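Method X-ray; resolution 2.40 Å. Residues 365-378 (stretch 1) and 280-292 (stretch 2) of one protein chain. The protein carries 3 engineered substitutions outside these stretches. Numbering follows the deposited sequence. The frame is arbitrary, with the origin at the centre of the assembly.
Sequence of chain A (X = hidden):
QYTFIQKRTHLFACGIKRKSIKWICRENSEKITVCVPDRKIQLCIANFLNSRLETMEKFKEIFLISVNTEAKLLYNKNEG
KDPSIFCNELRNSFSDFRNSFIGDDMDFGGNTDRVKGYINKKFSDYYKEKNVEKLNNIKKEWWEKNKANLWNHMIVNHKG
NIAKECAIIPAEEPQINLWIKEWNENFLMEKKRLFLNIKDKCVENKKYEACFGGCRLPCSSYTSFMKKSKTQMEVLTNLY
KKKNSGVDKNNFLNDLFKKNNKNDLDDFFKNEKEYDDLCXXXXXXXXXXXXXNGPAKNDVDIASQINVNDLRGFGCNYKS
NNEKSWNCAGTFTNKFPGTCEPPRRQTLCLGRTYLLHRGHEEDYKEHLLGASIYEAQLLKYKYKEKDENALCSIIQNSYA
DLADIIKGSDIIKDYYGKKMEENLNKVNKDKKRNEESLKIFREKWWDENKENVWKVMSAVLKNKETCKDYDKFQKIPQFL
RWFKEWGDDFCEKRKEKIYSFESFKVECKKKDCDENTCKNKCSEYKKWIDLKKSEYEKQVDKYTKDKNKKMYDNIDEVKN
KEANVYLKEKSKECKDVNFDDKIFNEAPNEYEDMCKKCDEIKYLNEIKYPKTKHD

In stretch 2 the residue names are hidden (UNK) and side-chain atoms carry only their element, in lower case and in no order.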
ATOM      1  N   LYS A 365       1.850   6.395  -0.034  1.00 36.34           N
ATOM      2  CA  LYS A 365       2.361   6.368   1.329  1.00 41.72           C
ATOM      3  C   LYS A 365       3.819   5.924   1.308  1.00 41.25           C
ATOM      4  O   LYS A 365       4.691   6.546   1.919  1.00 39.89           O
ATOM      5  CB  LYS A 365       1.524   5.409   2.177  1.00 51.84           C
ATOM      6  CG  LYS A 365       1.937   5.325   3.635  1.00 61.81           C
ATOM      7  CD  LYS A 365       1.127   4.269   4.377  1.00 72.42           C
ATOM      8  CE  LYS A 365       1.546   4.166   5.838  1.00 78.47           C
ATOM      9  NZ  LYS A 365       0.782   3.113   6.565  1.00 83.66           N
ATOM     10  N   GLU A 366       4.079   4.850   0.574  1.00 43.35           N
ATOM     11  CA  GLU A 366       5.419   4.301   0.464  1.00 44.35           C
ATOM     12  C   GLU A 366       6.391   5.348  -0.086  1.00 40.84           C
ATOM     13  O   GLU A 366       7.523   5.459   0.387  1.00 41.94           O
ATOM     14  CB  GLU A 366       5.388   3.056  -0.420  1.00 47.82           C
ATOM     15  CG  GLU A 366       6.709   2.346  -0.550  1.00 51.75           C
ATOM     16  CD  GLU A 366       6.583   1.027  -1.295  1.00 57.76           C
ATOM     17  OE1 GLU A 366       5.485   0.432  -1.282  1.00 56.54           O
ATOM     18  OE2 GLU A 366       7.586   0.590  -1.896  1.00 63.76           O
ATOM     19  N   HIS A 367       5.945   6.132  -1.067  1.00 37.62           N
ATOM     20  CA  HIS A 367       6.796   7.175  -1.628  1.00 35.56           C
ATOM     21  C   HIS A 367       7.072   8.295  -0.628  1.00 36.15           C
ATOM     22  O   HIS A 367       8.197   8.786  -0.528  1.00 38.66           O
ATOM     23  CB  HIS A 367       6.175   7.778  -2.884  1.00 34.64           C
ATOM     24  CG  HIS A 367       7.006   8.863  -3.494  1.00 36.62           C
ATOM     25  ND1 HIS A 367       7.809   8.654  -4.595  1.00 38.78           N
ATOM     26  CD2 HIS A 367       7.181  10.159  -3.140  1.00 37.79           C
ATOM     27  CE1 HIS A 367       8.437   9.777  -4.899  1.00 39.56           C
ATOM     28  NE2 HIS A 367       8.075  10.704  -4.030  1.00 38.95           N
ATOM     29  N   LEU A 368       6.043   8.712   0.098  1.00 35.21           N
ATOM     30  CA  LEU A 368       6.190   9.809   1.042  1.00 36.05           C
ATOM     31  C   LEU A 368       7.176   9.445   2.141  1.00 36.74           C
ATOM     32  O   LEU A 368       8.047  10.234   2.498  1.00 37.75           O
ATOM     33  CB  LEU A 368       4.840  10.165   1.656  1.00 38.54           C
ATOM     34  CG  LEU A 368       4.906  11.242   2.735  1.00 39.96           C
ATOM     35  CD1 LEU A 368       5.542  12.496   2.166  1.00 35.99           C
ATOM     36  CD2 LEU A 368       3.520  11.532   3.286  1.00 44.30           C
ATOM     37  N   LEU A 369       7.036   8.240   2.675  1.00 37.22           N
ATOM     38  CA  LEU A 369       7.918   7.779   3.732  1.00 40.48           C
ATOM     39  C   LEU A 369       9.350   7.678   3.218  1.00 43.85           C
ATOM     40  O   LEU A 369      10.303   7.932   3.955  1.00 46.49           O
ATOM     41  CB  LEU A 369       7.438   6.431   4.265  1.00 41.76           C
ATOM     42  CG  LEU A 369       6.051   6.461   4.909  1.00 42.79           C
ATOM     43  CD1 LEU A 369       5.560   5.052   5.194  1.00 42.72           C
ATOM     44  CD2 LEU A 369       6.076   7.284   6.183  1.00 46.63           C
ATOM     45  N   GLY A 370       9.499   7.307   1.951  1.00 44.28           N
ATOM     46  CA  GLY A 370      10.812   7.220   1.340  1.00 44.85           C
ATOM     47  C   GLY A 370      11.486   8.576   1.326  1.00 43.07           C
ATOM     48  O   GLY A 370      12.621   8.736   1.783  1.00 45.38           O
ATOM     49  N   ALA A 371      10.777   9.567   0.805  1.00 38.72           N
ATOM     50  CA  ALA A 371      11.294  10.924   0.761  1.00 36.64           C
ATOM     51  C   ALA A 371      11.646  11.406   2.167  1.00 37.86           C
ATOM     52  O   ALA A 371      12.687  12.032   2.376  1.00 39.39           O
ATOM     53  CB  ALA A 371      10.278  11.847   0.119  1.00 34.75           C
ATOM     54  N   SER A 372      10.777  11.111   3.128  1.00 38.16           N
ATOM     55  CA  SER A 372      10.976  11.543   4.507  1.00 40.41           C
ATOM     56  C   SER A 372      12.246  10.938   5.094  1.00 42.06           C
ATOM     57  O   SER A 372      13.006  11.612   5.799  1.00 45.19           O
ATOM     58  CB  SER A 372       9.778  11.147   5.366  1.00 43.40           C
ATOM     59  OG  SER A 372       8.594  11.788   4.924  1.00 43.32           O
ATOM     60  N   ILE A 373      12.471   9.662   4.806  1.00 40.83           N
ATOM     61  CA  ILE A 373      13.648   8.975   5.318  1.00 41.35           C
ATOM     62  C   ILE A 373      14.931   9.579   4.746  1.00 42.87           C
ATOM     63  O   ILE A 373      15.842   9.935   5.493  1.00 46.25           O
ATOM     64  CB  ILE A 373      13.575   7.464   5.035  1.00 39.04           C
ATOM     65  CG1 ILE A 373      12.555   6.819   5.974  1.00 38.84           C
ATOM     66  CG2 ILE A 373      14.935   6.806   5.227  1.00 40.69           C
ATOM     67  CD1 ILE A 373      12.221   5.387   5.641  1.00 39.10           C
ATOM     68  N   TYR A 374      14.997   9.715   3.426  1.00 40.81           N
ATOM     69  CA  TYR A 374      16.193  10.253   2.789  1.00 40.31           C
ATOM     70  C   TYR A 374      16.445  11.698   3.200  1.00 43.34           C
ATOM     71  O   TYR A 374      17.584  12.085   3.444  1.00 47.18           O
ATOM     72  CB  TYR A 374      16.107  10.122   1.267  1.00 36.10           C
ATOM     73  CG  TYR A 374      16.120   8.683   0.814  1.00 36.64           C
ATOM     74  CD1 TYR A 374      17.200   7.861   1.098  1.00 39.37           C
ATOM     75  CD2 TYR A 374      15.047   8.140   0.119  1.00 36.62           C
ATOM     76  CE1 TYR A 374      17.219   6.539   0.697  1.00 42.79           C
ATOM     77  CE2 TYR A 374      15.052   6.817  -0.282  1.00 40.27           C
ATOM     78  CZ  TYR A 374      16.142   6.023   0.012  1.00 44.15           C
ATOM     79  OH  TYR A 374      16.152   4.711  -0.391  1.00 48.44           O
ATOM     80  N   GLU A 375      15.388  12.495   3.291  1.00 41.38           N
ATOM     81  CA  GLU A 375      15.544  13.865   3.754  1.00 39.74           C
ATOM     82  C   GLU A 375      16.215  13.860   5.124  1.00 41.95           C
ATOM     83  O   GLU A 375      17.152  14.617   5.368  1.00 41.34           O
ATOM     84  CB  GLU A 375      14.194  14.577   3.829  1.00 37.19           C
ATOM     85  CG  GLU A 375      14.265  15.995   4.384  1.00 38.37           C
ATOM     86  CD  GLU A 375      15.068  16.936   3.506  1.00 40.60           C
ATOM     87  OE1 GLU A 375      15.453  16.535   2.386  1.00 43.26           O
ATOM     88  OE2 GLU A 375      15.308  18.088   3.930  1.00 41.45           O
ATOM     89  N   ALA A 376      15.747  12.987   6.010  1.00 44.25           N
ATOM     90  CA  ALA A 376      16.299  12.911   7.358  1.00 47.78           C
ATOM     91  C   ALA A 376      17.761  12.496   7.313  1.00 49.23           C
ATOM     92  O   ALA A 376      18.613  13.127   7.937  1.00 50.75           O
ATOM     93  CB  ALA A 376      15.499  11.943   8.212  1.00 49.58           C
ATOM     94  N   GLN A 377      18.050  11.433   6.571  1.00 48.63           N
ATOM     95  CA  GLN A 377      19.415  10.938   6.467  1.00 50.59           C
ATOM     96  C   GLN A 377      20.335  12.004   5.881  1.00 48.16           C
ATOM     97  O   GLN A 377      21.414  12.260   6.410  1.00 48.98           O
ATOM     98  CB  GLN A 377      19.470   9.683   5.599  1.00 51.10           C
ATOM     99  CG  GLN A 377      18.958   8.424   6.268  1.00 52.06           C
ATOM    100  CD  GLN A 377      19.021   7.227   5.339  1.00 49.77           C
ATOM    101  OE1 GLN A 377      18.764   7.350   4.142  1.00 46.34           O
ATOM    102  NE2 GLN A 377      19.379   6.067   5.882  1.00 52.21           N
ATOM    103  N   LEU A 378      19.903  12.619   4.784  1.00 44.96           N
ATOM    104  CA  LEU A 378      20.700  13.643   4.119  1.00 45.99           C
ATOM    105  C   LEU A 378      20.979  14.819   5.039  1.00 47.17           C
ATOM    106  O   LEU A 378      22.095  15.338   5.075  1.00 48.26           O
ATOM    107  CB  LEU A 378      19.994  14.134   2.865  1.00 45.48           C
ATOM    108  CG  LEU A 378      19.888  13.091   1.764  1.00 47.59           C
ATOM    109  CD1 LEU A 378      19.030  13.612   0.635  1.00 48.15           C
ATOM    110  CD2 LEU A 378      21.267  12.729   1.271  1.00 49.03           C
ATOM    111  N   UNK A 280       9.363  -6.202  -2.919  1.00 48.48           N
ATOM    112  CA  UNK A 280       9.631  -4.979  -2.169  1.00 51.46           C
ATOM    113  C   UNK A 280      10.603  -4.099  -2.944  1.00 52.70           C
ATOM    114  O   UNK A 280      11.710  -4.530  -3.278  1.00 55.12           O
ATOM    115  c   UNK A 280       9.173  -5.764   0.201  1.00 54.50           C
ATOM    116  o   UNK A 280       8.022  -6.005  -0.216  1.00 54.62           O
ATOM    117  o   UNK A 280       9.505  -5.891   1.400  1.00 55.59           O
ATOM    118  c   UNK A 280      10.221  -5.296  -0.793  1.00 53.37           C
ATOM    119  N   UNK A 281      10.184  -2.875  -3.242  1.00 50.60           N
ATOM    120  CA  UNK A 281      11.081  -1.886  -3.822  1.00 48.02           C
ATOM    121  C   UNK A 281      12.134  -1.525  -2.779  1.00 46.03           C
ATOM    122  O   UNK A 281      11.823  -0.945  -1.737  1.00 43.65           O
ATOM    123  s   UNK A 281      11.351   0.756  -4.763  1.00 53.12           S
ATOM    124  c   UNK A 281      10.305  -0.644  -4.266  1.00 49.06           C
ATOM    125  N   UNK A 282      13.383  -1.870  -3.065  1.00 49.90           N
ATOM    126  CA  UNK A 282      14.432  -1.805  -2.054  1.00 57.93           C
ATOM    127  C   UNK A 282      14.875  -0.390  -1.683  1.00 61.83           C
ATOM    128  O   UNK A 282      15.531  -0.204  -0.659  1.00 67.54           O
ATOM    129  c   UNK A 282      15.629  -2.662  -2.477  1.00 63.83           C
ATOM    130  n   UNK A 282      16.274  -8.671  -3.379  1.00 74.84           N
ATOM    131  c   UNK A 282      15.361  -4.152  -2.316  1.00 67.17           C
ATOM    132  n   UNK A 282      16.042  -6.436  -2.909  1.00 73.06           N
ATOM    133  n   UNK A 282      17.834  -7.184  -4.160  1.00 77.60           N
ATOM    134  c   UNK A 282      16.718  -7.428  -3.483  1.00 75.41           C
ATOM    135  c   UNK A 282      16.427  -5.027  -2.955  1.00 70.68           C
ATOM    136  N   UNK A 283      14.522   0.609  -2.489  1.00 49.73           N
ATOM    137  CA  UNK A 283      14.848   1.985  -2.120  1.00 44.47           C
ATOM    138  C   UNK A 283      13.656   2.732  -1.512  1.00 42.71           C
ATOM    139  O   UNK A 283      13.728   3.937  -1.271  1.00 43.76           O
ATOM    140  c   UNK A 283      15.518   2.767  -3.274  1.00 42.39           C
ATOM    141  o   UNK A 283      12.508   3.981  -7.928  1.00 47.42           O
ATOM    142  c   UNK A 283      14.689   3.078  -4.504  1.00 41.50           C
ATOM    143  c   UNK A 283      13.429   3.658  -4.410  1.00 39.78           C
ATOM    144  c   UNK A 283      15.202   2.837  -5.773  1.00 42.66           C
ATOM    145  c   UNK A 283      12.693   3.954  -5.544  1.00 40.91           C
ATOM    146  c   UNK A 283      13.226   3.690  -6.791  1.00 43.88           C
ATOM    147  c   UNK A 283      14.477   3.131  -6.908  1.00 43.52           C
ATOM    148  N   UNK A 284      12.571   2.005  -1.249  1.00 41.62           N
ATOM    149  CA  UNK A 284      11.475   2.528  -0.438  1.00 42.93           C
ATOM    150  C   UNK A 284      11.034   1.521   0.622  1.00 42.57           C
ATOM    151  O   UNK A 284      11.294   1.710   1.807  1.00 41.57           O
ATOM    152  c   UNK A 284      10.337   4.407  -1.664  1.00 44.66           C
ATOM    153  c   UNK A 284      10.245   2.944  -1.284  1.00 47.40           C
ATOM    154  o   UNK A 284      10.174   2.154  -2.478  1.00 53.98           O
ATOM    155  N   UNK A 285      10.383   0.443   0.194  1.00 44.27           N
ATOM    156  CA  UNK A 285       9.750  -0.487   1.123  1.00 45.44           C
ATOM    157  C   UNK A 285      10.748  -1.071   2.119  1.00 47.35           C
ATOM    158  O   UNK A 285      10.506  -1.072   3.326  1.00 49.29           O
ATOM    159  c   UNK A 285       9.058  -1.599   0.361  1.00 45.91           C
ATOM    160  N   UNK A 286      11.870  -1.566   1.611  1.00 47.92           N
ATOM    161  CA  UNK A 286      12.875  -2.198   2.458  1.00 50.63           C
ATOM    162  C   UNK A 286      13.349  -1.272   3.583  1.00 52.23           C
ATOM    163  O   UNK A 286      13.406  -1.679   4.741  1.00 55.09           O
ATOM    164  o   UNK A 286      13.655  -3.600   0.638  1.00 51.54           O
ATOM    165  c   UNK A 286      15.130  -3.314   2.521  1.00 54.00           C
ATOM    166  c   UNK A 286      14.087  -2.660   1.630  1.00 51.30           C
ATOM    167  N   UNK A 287      13.682  -0.030   3.249  1.00 51.16           N
ATOM    168  CA  UNK A 287      14.181   0.904   4.256  1.00 52.71           C
ATOM    169  C   UNK A 287      13.064   1.315   5.215  1.00 47.95           C
ATOM    170  O   UNK A 287      13.287   1.451   6.419  1.00 50.89           O
ATOM    171  c   UNK A 287      16.728   2.941   2.117  1.00 73.42           C
ATOM    172  c   UNK A 287      15.919   1.768   2.651  1.00 67.98           C
ATOM    173  c   UNK A 287      14.807   2.163   3.625  1.00 58.60           C
ATOM    174  c   UNK A 287      15.370   3.068   4.712  1.00 56.56           C
ATOM    175  N   UNK A 288      11.864   1.507   4.684  1.00 42.37           N
ATOM    176  CA  UNK A 288      10.731   1.870   5.520  1.00 40.37           C
ATOM    177  C   UNK A 288      10.534   0.815   6.601  1.00 41.56           C
ATOM    178  O   UNK A 288      10.255   1.136   7.756  1.00 41.91           O
ATOM    179  c   UNK A 288       9.438   2.005   4.702  1.00 40.29           C
ATOM    180  c   UNK A 288       8.396   3.297   2.754  1.00 39.81           C
ATOM    181  c   UNK A 288       9.519   3.222   3.778  1.00 39.36           C
ATOM    182  c   UNK A 288       8.237   2.153   5.626  1.00 41.77           C
ATOM    183  N   UNK A 289      10.690  -0.447   6.218  1.00 43.12           N
ATOM    184  CA  UNK A 289      10.483  -1.549   7.149  1.00 45.58           C
ATOM    185  C   UNK A 289      11.565  -1.554   8.218  1.00 47.62           C
ATOM    186  O   UNK A 289      11.299  -1.865   9.377  1.00 49.21           O
ATOM    187  n   UNK A 289       7.898  -6.176   3.648  1.00 56.27           N
ATOM    188  c   UNK A 289      10.460  -2.884   6.409  1.00 46.34           C
ATOM    189  c   UNK A 289       7.943  -4.778   4.175  1.00 52.90           C
ATOM    190  c   UNK A 289       9.188  -3.131   5.622  1.00 46.67           C
ATOM    191  c   UNK A 289       9.174  -4.536   5.036  1.00 50.96           C
ATOM    192  N   UNK A 290      12.785  -1.204   7.824  1.00 47.62           N
ATOM    193  CA  UNK A 290      13.892  -1.111   8.768  1.00 50.22           C
ATOM    194  C   UNK A 290      13.632  -0.003   9.785  1.00 49.90           C
ATOM    195  O   UNK A 290      13.787  -0.206  10.990  1.00 52.25           O
ATOM    196  o   UNK A 290      16.288  -0.766   8.935  1.00 54.91           O
ATOM    197  c   UNK A 290      15.202  -0.844   8.029  1.00 51.38           C
ATOM    198  N   UNK A 291      13.224   1.164   9.288  1.00 48.33           N
ATOM    199  CA  UNK A 291      12.983   2.333  10.129  1.00 50.45           C
ATOM    200  C   UNK A 291      11.780   2.175  11.055  1.00 54.20           C
ATOM    201  O   UNK A 291      11.733   2.784  12.123  1.00 56.41           O
ATOM    202  c   UNK A 291      14.317   5.551   9.338  1.00 45.60           C
ATOM    203  c   UNK A 291      15.488   6.203   8.994  1.00 45.66           C
ATOM    204  c   UNK A 291      16.408   5.578   8.180  1.00 47.16           C
ATOM    205  c   UNK A 291      14.987   3.656   8.064  1.00 48.23           C
ATOM    206  c   UNK A 291      16.160   4.302   7.716  1.00 48.29           C
ATOM    207  c   UNK A 291      12.780   3.575   9.257  1.00 47.22           C
ATOM    208  c   UNK A 291      14.057   4.272   8.882  1.00 46.99           C
ATOM    209  N   UNK A 292      10.805   1.368  10.647  1.00 54.63           N
ATOM    210  CA  UNK A 292       9.580   1.205  11.430  1.00 56.66           C
ATOM    211  C   UNK A 292       9.549  -0.082  12.245  1.00 61.17           C
ATOM    212  O   UNK A 292       8.909  -0.137  13.293  1.00 62.48           O
ATOM    213  c   UNK A 292       8.353   1.248  10.521  1.00 54.43           C
ATOM    214  c   UNK A 292       7.982   2.613   9.943  1.00 52.34           C
ATOM    215  c   UNK A 292       6.751   2.479   9.068  1.00 53.38           C
ATOM    216  c   UNK A 292       7.743   3.639  11.044  1.00 52.87           C
TER
HETATM  217  O   HOH W   1       7.369  -2.013  -2.467  1.00 44.43           O

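Position 280 carries two carbons, the second bearing two oxygens, and touches nothing on stretch 1: Asp280, the first residue to leave helical geometry after a helix. Position 281 has one carbon and a sulfur, its CB 3.8 Å from Glu366 OE2, so it is Cys281, bonded covalently elsewhere in the structure; water 1 also links Cys281 N (3.0 Å) to Glu366 OE2 (2.7 Å). Position 282 has three carbons, a nitrogen and a carbon with two more nitrogens; its CA-to-CB bond points away from stretch 1, and the side chain makes no contact with it. This is Arg282.

Position 283 has one carbon and a six-carbon ring bearing an oxygen. Its CA-to-CB bond runs sideways, and its CB lies 3.5 Å from Tyr374 OH; this is Tyr283. The backbone accepts the hydrogen bond: Tyr374 OH donates to Tyr283 O at 2.7 Å, near the plane of the Tyr374 ring.

At 284 a single carbon holds one oxygen and one carbon. The oxygen lies 3.1 Å from Glu366 OE2 and the carbon 4.1 Å from Gly370 CA, which reads as Thr284. Its OG1 donates to Glu366 OE2, though the placement of OG1 is less sure. An ideal CB on Gly370 would lie 2.8 Å from Thr284 CG2, a clash, so the glycine permits the close approach.

Position 285 has one carbon, 3.5 Å from Glu366 OE2: Ala285. Position 286 has a carbon with one oxygen and one carbon; its CA-to-CB bond points away, and it touches nothing on stretch 1: Thr286.

At 287, four carbons fork at the first, with one arm two carbons long. The short arm meets Ile373 CG2 at 3.8 Å and the end of the long arm meets Tyr374 CZ at 3.8 Å: Ile287. Position 288 has the same fork, its long arm ending 3.6 Å from Leu369 CB: Ile288.

Position 289 has four carbons in a row ending in nitrogen and touches nothing on stretch 1: Lys289, whose NZ forms a salt bridge with Asp280 OD2 (2.8 Å). Position 290 has one carbon and one oxygen, without contact here: Ser290. Position 291 has one carbon and a plain six-carbon ring. Ile373 CG2 lies over one face, 3.8 Å from the ring centroid, while Gln377 NE2 approaches the edge, 3.8 Å from the ring carbon farthest from CB: Phe291. Position 292 has four carbons forked at the second; its CA-to-CB bond points toward stretch 1, but it makes no close contact: Leu292.

The helices cross at 68°, their axes 9.4 Å apart at closest approach. Ile288 is the knob, seated among Glu366, Leu369, Gly370 and Ile373, while Ile373 also packs against Ile287 and Phe291. Glu366 and Tyr374 add polar ties to the turn preceding the second helix, so apolar packing and directional bonds share one interface.

Stretch 2, residues 280-292: DCRYTATIIKSFL
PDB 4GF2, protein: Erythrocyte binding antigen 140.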